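Local coordinates for peptidase (Yersinia bercovieri, PDB 5NYW), which is of unknown function but, as an ancestral proteasome beta-subunit of the Ntn-hydrolase clan, is probably a peptidase that works within a large oligomeric assembly, at residues L[1-5]-L[47-51]; L[111-116]-L[128-132]; L[9-14]-L[196-200]; L[37-43]-L[202-206]; L[79-84]-L[123-128]. All blocks are in the same frame, centred on the assembly; numbering follows the deposited sequence.

Contacts 1, 2 and 3 are buried in the body of the subunit, whereas contacts 4 and 5 lie farther out and are partly buried. Contacts 2 and 3 are antiparallel strand pairings built on backbone hydrogen bonds, one in each of the two sheets. Contact 1 joins those sheets face to face, mostly through small side chains and one glutamine amide. Contact 4 lays a loop against the hairpin that ends in strand 42-50, the strand contact 1 also uses, and relies on one large aromatic ring. Contact 5 shares Phe128 with contact 2 and sets helix 80-98 on the outer face of that sheet, mixing apolar packing with charge near the helix start.

Contact 1 (L[1-5]-L[47-51]); sequences TYCVA and QSAGN
Gln47 reaches across to the backbone of Val4, its NE2 donating to Val4 O at 3.2 Å along a nearly straight line (167°). The carbonyl lies in the amide plane of Gln47, but the nitrogen sits above the carbonyl plane of Val4 and not on a lone pair. Beside this bond the other end of the amide rests on a methyl, with Gln47 OE1 3.4 Å from Ala5 CB. Cys3 comes next along the strand: its SG lies 3.3 Å from Ser48 O, and its CB faces the Gln47 chain. At the end of the row Thr1 turns CG2, anti to its own N (its OG1 chi1 is -61°), onto Ala49 CB at 3.6 Å. That rotation leaves Thr1 OG1 directed to Lys32, its hydrogen-bonding partner, while Ser16 OG is a second partner of Gln47 NE2. Strands 2-5 and 47-50 cross at -141° in the two facing sheets of the Ntn-hydrolase sandwich, and the small residues Ala5, Cys3 and Ala49 permit the close approach. In proteasome-type Ntn hydrolases the N-terminal threonine is the nucleophile; Thr1, its methyl packed on the opposite sheet and OG1 turned toward Lys32, is placed consistently with such a role.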
# COMPACT_ATOMS: atom_id res chain seq x y z
N THR L 1 -35.01 24.47 3.98
CA THR L 1 -34.98 23.17 4.66
C THR L 1 -34.71 23.35 6.17
O THR L 1 -33.61 23.72 6.61
CB THR L 1 -33.92 22.23 4.02
OG1 THR L 1 -34.24 21.99 2.64
CG2 THR L 1 -33.89 20.91 4.72
N TYR L 2 -35.74 23.06 6.96
CA TYR L 2 -35.64 23.08 8.41
C TYR L 2 -36.57 21.99 9.01
O TYR L 2 -37.76 21.95 8.74
CB TYR L 2 -35.99 24.48 8.95
CG TYR L 2 -36.14 24.54 10.45
CD1 TYR L 2 -35.24 23.89 11.28
CD2 TYR L 2 -37.17 25.26 11.04
CE1 TYR L 2 -35.37 23.93 12.64
CE2 TYR L 2 -37.30 25.31 12.41
CZ TYR L 2 -36.40 24.65 13.21
OH TYR L 2 -36.50 24.68 14.59
N CYS L 3 -35.99 21.10 9.81
CA CYS L 3 -36.76 20.06 10.48
C CYS L 3 -36.43 20.03 11.97
O CYS L 3 -35.30 20.24 12.36
CB CYS L 3 -36.49 18.69 9.85
SG CYS L 3 -36.77 18.55 8.05
N VAL L 4 -37.44 19.78 12.79
CA VAL L 4 -37.21 19.65 14.23
C VAL L 4 -38.00 18.46 14.76
O VAL L 4 -39.10 18.17 14.29
CB VAL L 4 -37.56 20.96 15.02
CG1 VAL L 4 -39.01 21.41 14.79
CG2 VAL L 4 -37.26 20.81 16.52
N ALA L 5 -37.42 17.76 15.72
CA ALA L 5 -38.11 16.67 16.38
C ALA L 5 -37.86 16.76 17.86
O ALA L 5 -36.75 17.04 18.29
CB ALA L 5 -37.65 15.33 15.83
N GLN L 47 -37.01 12.42 8.96
CA GLN L 47 -37.01 13.77 8.41
C GLN L 47 -35.74 14.07 7.63
O GLN L 47 -34.65 13.69 8.04
CB GLN L 47 -37.19 14.79 9.54
CG GLN L 47 -38.58 14.80 10.14
CD GLN L 47 -38.62 15.57 11.45
OE1 GLN L 47 -38.00 15.17 12.44
NE2 GLN L 47 -39.34 16.69 11.47
N SER L 48 -35.88 14.80 6.52
CA SER L 48 -34.77 14.99 5.60
C SER L 48 -34.30 16.42 5.48
O SER L 48 -35.11 17.37 5.42
CB SER L 48 -35.11 14.48 4.20
OG SER L 48 -35.47 13.12 4.22
N ALA L 49 -32.98 16.54 5.42
CA ALA L 49 -32.26 17.76 5.14
C ALA L 49 -30.98 17.44 4.37
O ALA L 49 -30.48 16.32 4.40
CB ALA L 49 -31.93 18.47 6.42
N GLY L 50 -30.45 18.43 3.67
CA GLY L 50 -29.25 18.25 2.90
C GLY L 50 -29.62 17.90 1.49
O GLY L 50 -30.74 18.20 1.06
N ASN L 51 -28.71 17.21 0.79
CA ASN L 51 -28.87 16.90 -0.62
C ASN L 51 -30.16 16.11 -0.92
O ASN L 51 -30.36 15.00 -0.43
CB ASN L 51 -27.64 16.13 -1.12
CG ASN L 51 -27.63 15.98 -2.63
OD1 ASN L 51 -28.46 15.28 -3.19
ND2 ASN L 51 -26.66 16.61 -3.29

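Contact 2 (L[111-116]-L[128-132]); sequences NCNLLL and FHIYP. Unlike the reference sequence in segment 111-116: Cys112 (reference Gly).
Leu114 pairs with Ile130, and Leu116 with Phe128, in the beta hairpin of strands 112-120 and 126-130, whose strands run antiparallel. Both are hydrogen-bonded pairs: Leu114 N gives to Ile130 O at 3.1 Å and Ile130 N returns a bond to Leu114 O at 2.9 Å, while Leu116 and Phe128 exchange a second couple of bonds. Between them Leu115 and His129 form a non-hydrogen-bonded pair, whose CA atoms lie 4.8 Å apart. The face carrying Leu114, Leu116, Phe128 and Ile130 is apolar, and Ile130 CD1 packs against Leu116 CB at 3.7 Å. On the other face His129 has CG anti to its backbone N (chi1 173°), which swings the imidazole along the strand toward Asn113. Its NE2 donates to Asn113 OD1 at 2.7 Å, almost straight at 175°. The oxygen lies at the edge of the imidazole, in its plane, although amide and ring are turned 64° apart. Tyr131 CE1 lies over one face of the same ring. Past the strand end Pro132, which has no N-H to offer, packs its ring on the chain instead: CG is 3.3 Å from Cys112 O, and CB is 3.7 Å from Asn111 CG. Helices 52-65 and 80-98 cover the apolar face, Leu115 and His129 meet Ile148 of strand 145-149, and strands 42-50 and 136-138 extend the sheet beyond the hairpin.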
# COMPACT_ATOMS: atom_id res chain seq x y z
N ASN L 111 -23.85 15.13 0.87
CA ASN L 111 -24.14 14.91 2.29
C ASN L 111 -25.58 15.22 2.72
O ASN L 111 -26.26 16.11 2.17
CB ASN L 111 -23.15 15.69 3.15
CG ASN L 111 -21.80 14.99 3.23
OD1 ASN L 111 -21.59 13.93 2.63
ND2 ASN L 111 -20.87 15.59 3.97
N CYS L 112 -26.03 14.45 3.71
CA CYS L 112 -27.34 14.61 4.32
C CYS L 112 -27.33 14.41 5.84
O CYS L 112 -26.44 13.78 6.41
CB CYS L 112 -28.30 13.60 3.69
SG CYS L 112 -27.84 11.83 4.05
N ASN L 113 -28.34 14.98 6.49
CA ASN L 113 -28.61 14.70 7.89
C ASN L 113 -30.05 14.23 7.96
O ASN L 113 -30.89 14.69 7.17
CB ASN L 113 -28.39 15.93 8.78
CG ASN L 113 -26.93 16.15 9.13
OD1 ASN L 113 -26.47 15.74 10.20
ND2 ASN L 113 -26.18 16.80 8.25
N LEU L 114 -30.31 13.28 8.85
CA LEU L 114 -31.64 12.75 9.04
C LEU L 114 -32.04 12.75 10.50
O LEU L 114 -31.18 12.66 11.38
CB LEU L 114 -31.75 11.32 8.49
CG LEU L 114 -31.35 11.14 7.03
CD1 LEU L 114 -31.44 9.69 6.67
CD2 LEU L 114 -32.30 11.92 6.18
N LEU L 115 -33.35 12.85 10.75
CA LEU L 115 -33.90 12.59 12.07
C LEU L 115 -34.80 11.35 11.99
O LEU L 115 -35.54 11.15 11.01
CB LEU L 115 -34.67 13.80 12.61
CG LEU L 115 -33.84 15.06 12.87
CD1 LEU L 115 -34.66 16.12 13.56
CD2 LEU L 115 -32.58 14.77 13.66
N LEU L 116 -34.68 10.51 13.01
CA LEU L 116 -35.45 9.28 13.13
C LEU L 116 -36.07 9.20 14.49
O LEU L 116 -35.36 9.21 15.48
CB LEU L 116 -34.57 8.06 12.91
CG LEU L 116 -35.14 6.70 13.29
CD1 LEU L 116 -36.26 6.27 12.34
CD2 LEU L 116 -34.01 5.67 13.32
N PHE L 128 -33.42 9.79 17.15
CA PHE L 128 -32.01 9.82 16.73
C PHE L 128 -31.71 10.92 15.72
O PHE L 128 -32.58 11.34 14.94
CB PHE L 128 -31.54 8.49 16.09
CG PHE L 128 -31.56 7.29 17.03
CD1 PHE L 128 -32.76 6.69 17.40
CD2 PHE L 128 -30.39 6.83 17.60
CE1 PHE L 128 -32.77 5.60 18.26
CE2 PHE L 128 -30.40 5.77 18.47
CZ PHE L 128 -31.59 5.15 18.81
N HIS L 129 -30.46 11.37 15.74
CA HIS L 129 -29.92 12.22 14.68
C HIS L 129 -28.84 11.44 13.93
O HIS L 129 -27.80 11.15 14.50
CB HIS L 129 -29.37 13.54 15.27
CG HIS L 129 -28.65 14.41 14.29
ND1 HIS L 129 -28.16 15.66 14.62
CD2 HIS L 129 -28.29 14.22 12.99
CE1 HIS L 129 -27.56 16.20 13.58
NE2 HIS L 129 -27.62 15.34 12.58
N ILE L 130 -29.08 11.13 12.65
CA ILE L 130 -28.11 10.41 11.82
C ILE L 130 -27.26 11.39 11.02
O ILE L 130 -27.78 12.25 10.31
CB ILE L 130 -28.79 9.41 10.81
CG1 ILE L 130 -29.63 8.34 11.54
CG2 ILE L 130 -27.76 8.66 9.98
CD1 ILE L 130 -31.06 8.73 11.79
N TYR L 131 -25.94 11.24 11.10
CA TYR L 131 -24.96 12.11 10.46
C TYR L 131 -24.58 11.59 9.07
O TYR L 131 -24.90 10.44 8.75
CB TYR L 131 -23.69 12.20 11.32
CG TYR L 131 -23.82 12.81 12.69
CD1 TYR L 131 -24.01 14.18 12.85
CD2 TYR L 131 -23.72 12.02 13.83
CE1 TYR L 131 -24.11 14.73 14.11
CE2 TYR L 131 -23.82 12.56 15.07
CZ TYR L 131 -24.01 13.92 15.21
OH TYR L 131 -24.10 14.45 16.47
N PRO L 132 -23.91 12.43 8.23
CA PRO L 132 -23.48 11.93 6.91
C PRO L 132 -22.57 10.69 6.93
O PRO L 132 -22.65 9.89 6.00
CB PRO L 132 -22.71 13.12 6.31
CG PRO L 132 -23.24 14.33 7.01
CD PRO L 132 -23.63 13.87 8.40

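Contact 3 (L[9-14]-L[196-200]); sequences SSGLAF and MIYPL. Unlike the reference sequence in segment 9-14: Ala13 (reference Val).
Met196 and Phe14 form a hydrogen-bonded antiparallel pair, closed by Phe14 N to Met196 O at 3.0 Å and by Met196 N to Phe14 O at 3.2 Å. Their side chains share one face of the sheet, and the Phe14 ring turns an edge to the backbone, with CD2 3.9 Å from Met196 O. Phe14 CG stands beside its own N (chi1 -54°), a rotation that leaves the ring next to the neighbouring strand. Two residues along, Tyr198 pairs with Leu12 in the same way: Leu12 N donates to Tyr198 O and Tyr198 N to Leu12 O, each at 2.9 Å. Above these bonds Leu12 CD1 meets Tyr198 CD2 at 4.2 Å. Strands 11-23 and 193-199, distant in sequence, are neighbours in one of the two central sheets of the proteasome-type sandwich. The face bearing Phe14, Met196 and Tyr198 looks to Thr43 and Val45 in the other sheet, which suits long apolar and aromatic groups, while Ile197 on the reverse face packs on Met172 of helix 168-185. Tyr198 carries its hydroxyl to Gln119 and to Phe203 N, both hydrogen-bonding partners. At the strand end Gly11 lies extended with a positive phi, and its CA comes 3.3 Å from Tyr198 O, where a side chain would clash. Leu200 N closes the ladder on Ser10 O at 3.0 Å.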
# COMPACT_ATOMS: atom_id res chain seq x y z
N SER L 9 -41.73 13.28 27.66
CA SER L 9 -42.19 12.15 28.47
C SER L 9 -43.48 11.53 27.93
O SER L 9 -43.68 10.31 28.04
CB SER L 9 -42.37 12.58 29.93
OG SER L 9 -43.24 13.68 30.04
N SER L 10 -44.36 12.36 27.38
CA SER L 10 -45.68 11.91 26.92
C SER L 10 -45.78 11.58 25.43
O SER L 10 -46.81 11.09 24.97
CB SER L 10 -46.73 12.97 27.29
OG SER L 10 -46.31 14.27 26.92
N GLY L 11 -44.72 11.85 24.66
CA GLY L 11 -44.73 11.59 23.23
C GLY L 11 -43.68 12.34 22.41
O GLY L 11 -42.77 12.97 22.96
N LEU L 12 -43.84 12.31 21.09
CA LEU L 12 -42.92 12.98 20.19
C LEU L 12 -43.64 14.04 19.35
O LEU L 12 -44.81 13.88 19.00
CB LEU L 12 -42.25 11.97 19.26
CG LEU L 12 -41.18 11.01 19.77
CD1 LEU L 12 -41.46 9.65 19.25
CD2 LEU L 12 -39.87 11.48 19.20
N ALA L 13 -42.93 15.13 19.06
CA ALA L 13 -43.43 16.16 18.16
C ALA L 13 -42.46 16.36 17.00
O ALA L 13 -41.25 16.43 17.19
CB ALA L 13 -43.67 17.50 18.92
N PHE L 14 -42.99 16.45 15.78
CA PHE L 14 -42.16 16.65 14.60
C PHE L 14 -42.59 17.86 13.78
O PHE L 14 -43.79 18.10 13.61
CB PHE L 14 -42.18 15.41 13.69
CG PHE L 14 -41.82 14.14 14.38
CD1 PHE L 14 -40.50 13.73 14.45
CD2 PHE L 14 -42.78 13.35 14.97
CE1 PHE L 14 -40.14 12.56 15.08
CE2 PHE L 14 -42.43 12.17 15.60
CZ PHE L 14 -41.11 11.77 15.66
N MET L 196 -46.45 16.59 12.81
CA MET L 196 -47.12 15.45 13.42
C MET L 196 -46.94 15.39 14.93
O MET L 196 -45.88 15.69 15.45
CB MET L 196 -46.63 14.15 12.80
CG MET L 196 -47.15 12.95 13.54
SD MET L 196 -46.74 11.45 12.72
CE MET L 196 -47.01 10.28 14.05
N ILE L 197 -48.00 15.01 15.63
CA ILE L 197 -47.91 14.68 17.04
C ILE L 197 -48.08 13.17 17.21
O ILE L 197 -49.06 12.60 16.73
CB ILE L 197 -48.97 15.39 17.86
CG1 ILE L 197 -48.80 16.90 17.76
CG2 ILE L 197 -48.93 14.88 19.29
CD1 ILE L 197 -49.88 17.68 18.50
N TYR L 198 -47.11 12.53 17.86
CA TYR L 198 -47.22 11.11 18.19
C TYR L 198 -47.30 10.90 19.69
O TYR L 198 -46.29 11.02 20.40
CB TYR L 198 -46.04 10.31 17.65
CG TYR L 198 -46.13 8.86 18.08
CD1 TYR L 198 -46.90 7.94 17.36
CD2 TYR L 198 -45.49 8.41 19.23
CE1 TYR L 198 -47.01 6.63 17.77
CE2 TYR L 198 -45.59 7.11 19.64
CZ TYR L 198 -46.35 6.22 18.91
OH TYR L 198 -46.43 4.91 19.34
N PRO L 199 -48.49 10.58 20.19
CA PRO L 199 -48.64 10.26 21.62
C PRO L 199 -48.08 8.88 22.01
O PRO L 199 -48.17 7.92 21.25
CB PRO L 199 -50.16 10.34 21.84
CG PRO L 199 -50.77 10.18 20.49
CD PRO L 199 -49.78 10.68 19.48
N LEU L 200 -47.47 8.82 23.19
CA LEU L 200 -46.89 7.59 23.72
C LEU L 200 -47.87 6.42 23.67
O LEU L 200 -49.04 6.55 24.01
CB LEU L 200 -46.40 7.81 25.16
CG LEU L 200 -45.92 6.59 25.95
CD1 LEU L 200 -44.69 5.96 25.31
CD2 LEU L 200 -45.64 6.96 27.42

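Contact 4 (L[37-43]-L[202-206]); sequences QQPGERT and SFSTE
Phe203 lays its ring against the turn at 40-42, with Glu41 CA over one face toward the rim and Thr43 N at its edge. Its CE1 lies 3.2 Å from Glu41 O and its CD1 3.5 Å from Arg42 N, so the ring is fitted chiefly to peptide groups rather than to side chains. Phe203 itself has positive phi, a left-handed backbone that turns the loop here. Gln37 and Thr205 approach from opposite directions. The glutamine is fully extended, with CG anti to its backbone N (chi1 180°), and this carries its amide as far as the loop. There OE1 meets Thr205 OG1 at a modelled 2.4 Å, too short to be trusted in detail, and NE2 makes a weak bond to Phe203 O at 3.4 Å. Thr43 meets Thr205 at a slant, its CG2 3.7 Å from Thr205 CG2, while its OG1 lies beside the Phe203 backbone. On the far side of the turn Arg42 grips the Glu41 carboxylate side-on, NE to OE1 at 2.9 Å and NH2 to OE2 at 2.9 Å, both through syn lone pairs, while NH1 bonds to Leu74 O and Val77 O. The loop holds its own shape with two ST turns, at Ser202 and Ser204. The segment 37-43 is the tip of a beta hairpin, where Gly40 accommodates positive phi and Glu41 and Arg42 both face Gln38 in a classic beta bulge.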
# COMPACT_ATOMS: atom_id res chain seq x y z
N GLN L 37 -45.31 3.00 9.11
CA GLN L 37 -46.33 2.62 10.07
C GLN L 37 -46.89 1.20 9.91
O GLN L 37 -47.27 0.79 8.82
CB GLN L 37 -47.49 3.60 10.02
CG GLN L 37 -48.56 3.20 11.02
CD GLN L 37 -49.75 4.10 11.03
OE1 GLN L 37 -50.00 4.84 10.07
NE2 GLN L 37 -50.48 4.08 12.13
N GLN L 38 -46.94 0.46 11.02
CA GLN L 38 -47.71 -0.77 11.08
C GLN L 38 -48.65 -0.66 12.27
O GLN L 38 -48.21 -0.79 13.42
CB GLN L 38 -46.83 -2.00 11.23
CG GLN L 38 -47.59 -3.31 11.07
CD GLN L 38 -46.67 -4.47 10.72
OE1 GLN L 38 -45.49 -4.27 10.42
NE2 GLN L 38 -47.22 -5.69 10.74
N PRO L 39 -49.94 -0.42 12.00
CA PRO L 39 -50.95 -0.11 13.02
C PRO L 39 -50.98 -1.10 14.20
O PRO L 39 -51.06 -2.32 14.02
CB PRO L 39 -52.27 -0.14 12.23
CG PRO L 39 -51.97 -0.82 10.94
CD PRO L 39 -50.53 -0.47 10.65
N GLY L 40 -50.90 -0.53 15.40
CA GLY L 40 -50.91 -1.28 16.64
C GLY L 40 -49.55 -1.81 17.06
O GLY L 40 -49.41 -2.40 18.13
N GLU L 41 -48.54 -1.59 16.23
CA GLU L 41 -47.23 -2.17 16.49
C GLU L 41 -46.03 -1.24 16.39
O GLU L 41 -45.11 -1.31 17.19
CB GLU L 41 -47.00 -3.35 15.56
CG GLU L 41 -45.81 -4.20 15.95
CD GLU L 41 -44.53 -3.78 15.24
OE1 GLU L 41 -44.64 -3.29 14.10
OE2 GLU L 41 -43.43 -3.95 15.81
N ARG L 42 -46.04 -0.36 15.39
CA ARG L 42 -44.87 0.47 15.14
C ARG L 42 -45.16 1.74 14.36
O ARG L 42 -45.99 1.76 13.46
CB ARG L 42 -43.87 -0.42 14.40
CG ARG L 42 -42.81 0.18 13.53
CD ARG L 42 -42.23 -0.97 12.66
NE ARG L 42 -42.03 -2.15 13.50
CZ ARG L 42 -40.88 -2.80 13.68
NH1 ARG L 42 -39.78 -2.43 13.03
NH2 ARG L 42 -40.83 -3.83 14.50
N THR L 43 -44.47 2.82 14.75
CA THR L 43 -44.52 4.10 14.04
C THR L 43 -43.15 4.78 14.00
O THR L 43 -42.61 5.18 15.03
CB THR L 43 -45.56 5.05 14.68
OG1 THR L 43 -46.86 4.47 14.55
CG2 THR L 43 -45.56 6.39 13.96
N SER L 202 -49.50 5.07 21.43
CA SER L 202 -50.67 5.15 20.56
C SER L 202 -50.47 4.37 19.26
O SER L 202 -51.42 3.84 18.70
CB SER L 202 -51.00 6.60 20.20
OG SER L 202 -50.07 7.10 19.25
N PHE L 203 -49.23 4.36 18.76
CA PHE L 203 -48.90 3.77 17.46
C PHE L 203 -49.83 4.30 16.39
O PHE L 203 -50.32 3.56 15.53
CB PHE L 203 -48.90 2.24 17.51
CG PHE L 203 -47.88 1.70 18.47
CD1 PHE L 203 -46.53 1.75 18.15
CD2 PHE L 203 -48.26 1.18 19.70
CE1 PHE L 203 -45.58 1.27 19.03
CE2 PHE L 203 -47.32 0.71 20.58
CZ PHE L 203 -45.98 0.76 20.25
N SER L 204 -50.07 5.60 16.49
CA SER L 204 -50.98 6.27 15.58
C SER L 204 -50.29 7.35 14.75
O SER L 204 -49.39 8.04 15.23
CB SER L 204 -52.13 6.89 16.37
OG SER L 204 -52.83 7.82 15.58
N THR L 205 -50.70 7.45 13.49
CA THR L 205 -50.28 8.53 12.61
C THR L 205 -51.50 9.41 12.29
O THR L 205 -51.56 10.06 11.25
CB THR L 205 -49.66 8.01 11.31
OG1 THR L 205 -50.57 7.11 10.68
CG2 THR L 205 -48.36 7.27 11.63
N GLU L 206 -52.47 9.37 13.19
CA GLU L 206 -53.72 10.09 13.00
C GLU L 206 -53.46 11.59 13.06
O GLU L 206 -54.08 12.37 12.34
CB GLU L 206 -54.74 9.67 14.07
CG GLU L 206 -56.12 10.30 13.91
CD GLU L 206 -56.84 9.83 12.65
OE1 GLU L 206 -56.48 8.77 12.09
OE2 GLU L 206 -57.76 10.56 12.21

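Contact 5 (L[79-84]-L[123-128]); sequences SMYEAA and EGLRLF
Met80 has CG anti to its backbone N (chi1 -160°), which puts CG 3.6 Å from both Phe128 CE1 and Arg126 CB; bends at chi2 and chi3 then bring CE round toward Glu123 OE1. Here helix 80-98 begins on the sheet in the helix-over-sheet packing of the Ntn-hydrolase sandwich, its first turn, 80-84, running at 17° to strand 126-128. Methionine suits the place because its flexible chain can fill the angle between a flat ring and an arginine stem. It meets the Phe128 ring at the edge, whereas Ala84, one turn on, lays its methyl over the face: CB stands 3.9 Å from the ring centroid, a CH-pi contact in which a small residue lets the helix come close. Tyr81 flanks the ring obliquely and carries its hydroxyl to Ser57 of a neighbouring subunit. Arg126 slides past Met80 in the opposite direction, its guanidinium resting with one face against Tyr81 N and its NH1 3.7 Å from Tyr81 CB. Glu138 pairs with Arg126 NE, and Glu123 OE2 lies in the guanidinium plane at the edge, 3.6 Å from NH1 in a long salt bridge. The Glu123 carboxylate, close to the helix start, would probably also interact favourably with the helix dipole. Ser79 is the N-cap, with a weak capping bond from Glu82 N to its OG. One helix N-H is taken by Glu123, whose OE1 accepts from Met80 N at 3.0 Å on its syn side.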
# COMPACT_ATOMS: atom_id res chain seq x y z
N SER L 79 -35.71 -3.03 17.42
CA SER L 79 -35.69 -1.79 18.19
C SER L 79 -35.36 -0.56 17.33
O SER L 79 -34.90 -0.68 16.20
CB SER L 79 -34.69 -1.89 19.34
OG SER L 79 -33.36 -1.96 18.85
N MET L 80 -35.61 0.62 17.89
CA MET L 80 -35.30 1.87 17.23
C MET L 80 -33.79 2.00 17.01
O MET L 80 -33.34 2.62 16.04
CB MET L 80 -35.82 3.04 18.06
CG MET L 80 -35.99 4.35 17.31
SD MET L 80 -37.28 4.17 16.09
CE MET L 80 -38.59 3.70 17.19
N TYR L 81 -33.01 1.40 17.91
CA TYR L 81 -31.56 1.42 17.79
C TYR L 81 -31.12 0.71 16.51
O TYR L 81 -30.19 1.18 15.84
CB TYR L 81 -30.90 0.77 19.02
CG TYR L 81 -29.40 0.84 18.92
CD1 TYR L 81 -28.68 -0.17 18.29
CD2 TYR L 81 -28.70 1.94 19.42
CE1 TYR L 81 -27.30 -0.10 18.17
CE2 TYR L 81 -27.32 2.02 19.31
CZ TYR L 81 -26.63 0.98 18.67
OH TYR L 81 -25.26 1.02 18.53
N GLU L 82 -31.76 -0.41 16.20
CA GLU L 82 -31.47 -1.18 14.99
C GLU L 82 -31.95 -0.43 13.77
O GLU L 82 -31.32 -0.44 12.72
CB GLU L 82 -32.14 -2.56 15.04
CG GLU L 82 -31.67 -3.45 16.18
CD GLU L 82 -32.30 -4.83 16.13
OE1 GLU L 82 -33.11 -5.07 15.20
OE2 GLU L 82 -32.01 -5.66 17.02
N ALA L 83 -33.06 0.27 13.92
CA ALA L 83 -33.57 1.11 12.86
C ALA L 83 -32.52 2.19 12.53
O ALA L 83 -32.27 2.48 11.36
CB ALA L 83 -34.87 1.73 13.26
N ALA L 84 -31.91 2.76 13.56
CA ALA L 84 -30.85 3.77 13.38
C ALA L 84 -29.61 3.23 12.69
O ALA L 84 -29.06 3.91 11.82
CB ALA L 84 -30.47 4.39 14.73
N GLU L 123 -41.05 -0.99 23.59
CA GLU L 123 -40.06 -0.02 24.05
C GLU L 123 -40.71 1.37 24.12
O GLU L 123 -41.80 1.59 23.58
CB GLU L 123 -38.82 -0.04 23.15
CG GLU L 123 -39.00 0.62 21.79
CD GLU L 123 -37.73 0.66 20.95
OE1 GLU L 123 -37.82 1.16 19.81
OE2 GLU L 123 -36.65 0.23 21.43
N GLY L 124 -40.04 2.31 24.78
CA GLY L 124 -40.55 3.67 24.87
C GLY L 124 -40.18 4.47 23.64
O GLY L 124 -39.76 3.94 22.62
N LEU L 125 -40.38 5.78 23.72
CA LEU L 125 -40.05 6.66 22.62
C LEU L 125 -38.57 6.75 22.42
O LEU L 125 -37.83 6.86 23.39
CB LEU L 125 -40.59 8.04 22.88
CG LEU L 125 -42.02 8.06 23.32
CD1 LEU L 125 -42.26 9.47 23.76
CD2 LEU L 125 -42.93 7.65 22.18
N ARG L 126 -38.12 6.73 21.17
CA ARG L 126 -36.71 6.97 20.88
C ARG L 126 -36.57 7.92 19.70
O ARG L 126 -37.37 7.91 18.78
CB ARG L 126 -35.98 5.65 20.63
CG ARG L 126 -36.07 4.70 21.79
CD ARG L 126 -35.24 3.44 21.62
NE ARG L 126 -33.82 3.67 21.88
CZ ARG L 126 -32.92 2.69 21.93
NH1 ARG L 126 -33.31 1.43 21.77
NH2 ARG L 126 -31.64 2.97 22.17
N LEU L 127 -35.55 8.78 19.77
CA LEU L 127 -35.29 9.79 18.75
C LEU L 127 -33.79 9.86 18.43
O LEU L 127 -32.99 9.97 19.35
CB LEU L 127 -35.78 11.16 19.22
CG LEU L 127 -35.41 12.38 18.37
CD1 LEU L 127 -36.01 12.27 16.98
CD2 LEU L 127 -35.81 13.70 19.05
N PHE L 128 -33.42 9.79 17.15
CA PHE L 128 -32.01 9.82 16.73
C PHE L 128 -31.71 10.92 15.72
O PHE L 128 -32.58 11.34 14.94
CB PHE L 128 -31.54 8.49 16.09
CG PHE L 128 -31.56 7.29 17.03
CD1 PHE L 128 -32.76 6.69 17.40
CD2 PHE L 128 -30.39 6.83 17.60
CE1 PHE L 128 -32.77 5.60 18.26
CE2 PHE L 128 -30.40 5.77 18.47
CZ PHE L 128 -31.59 5.15 18.81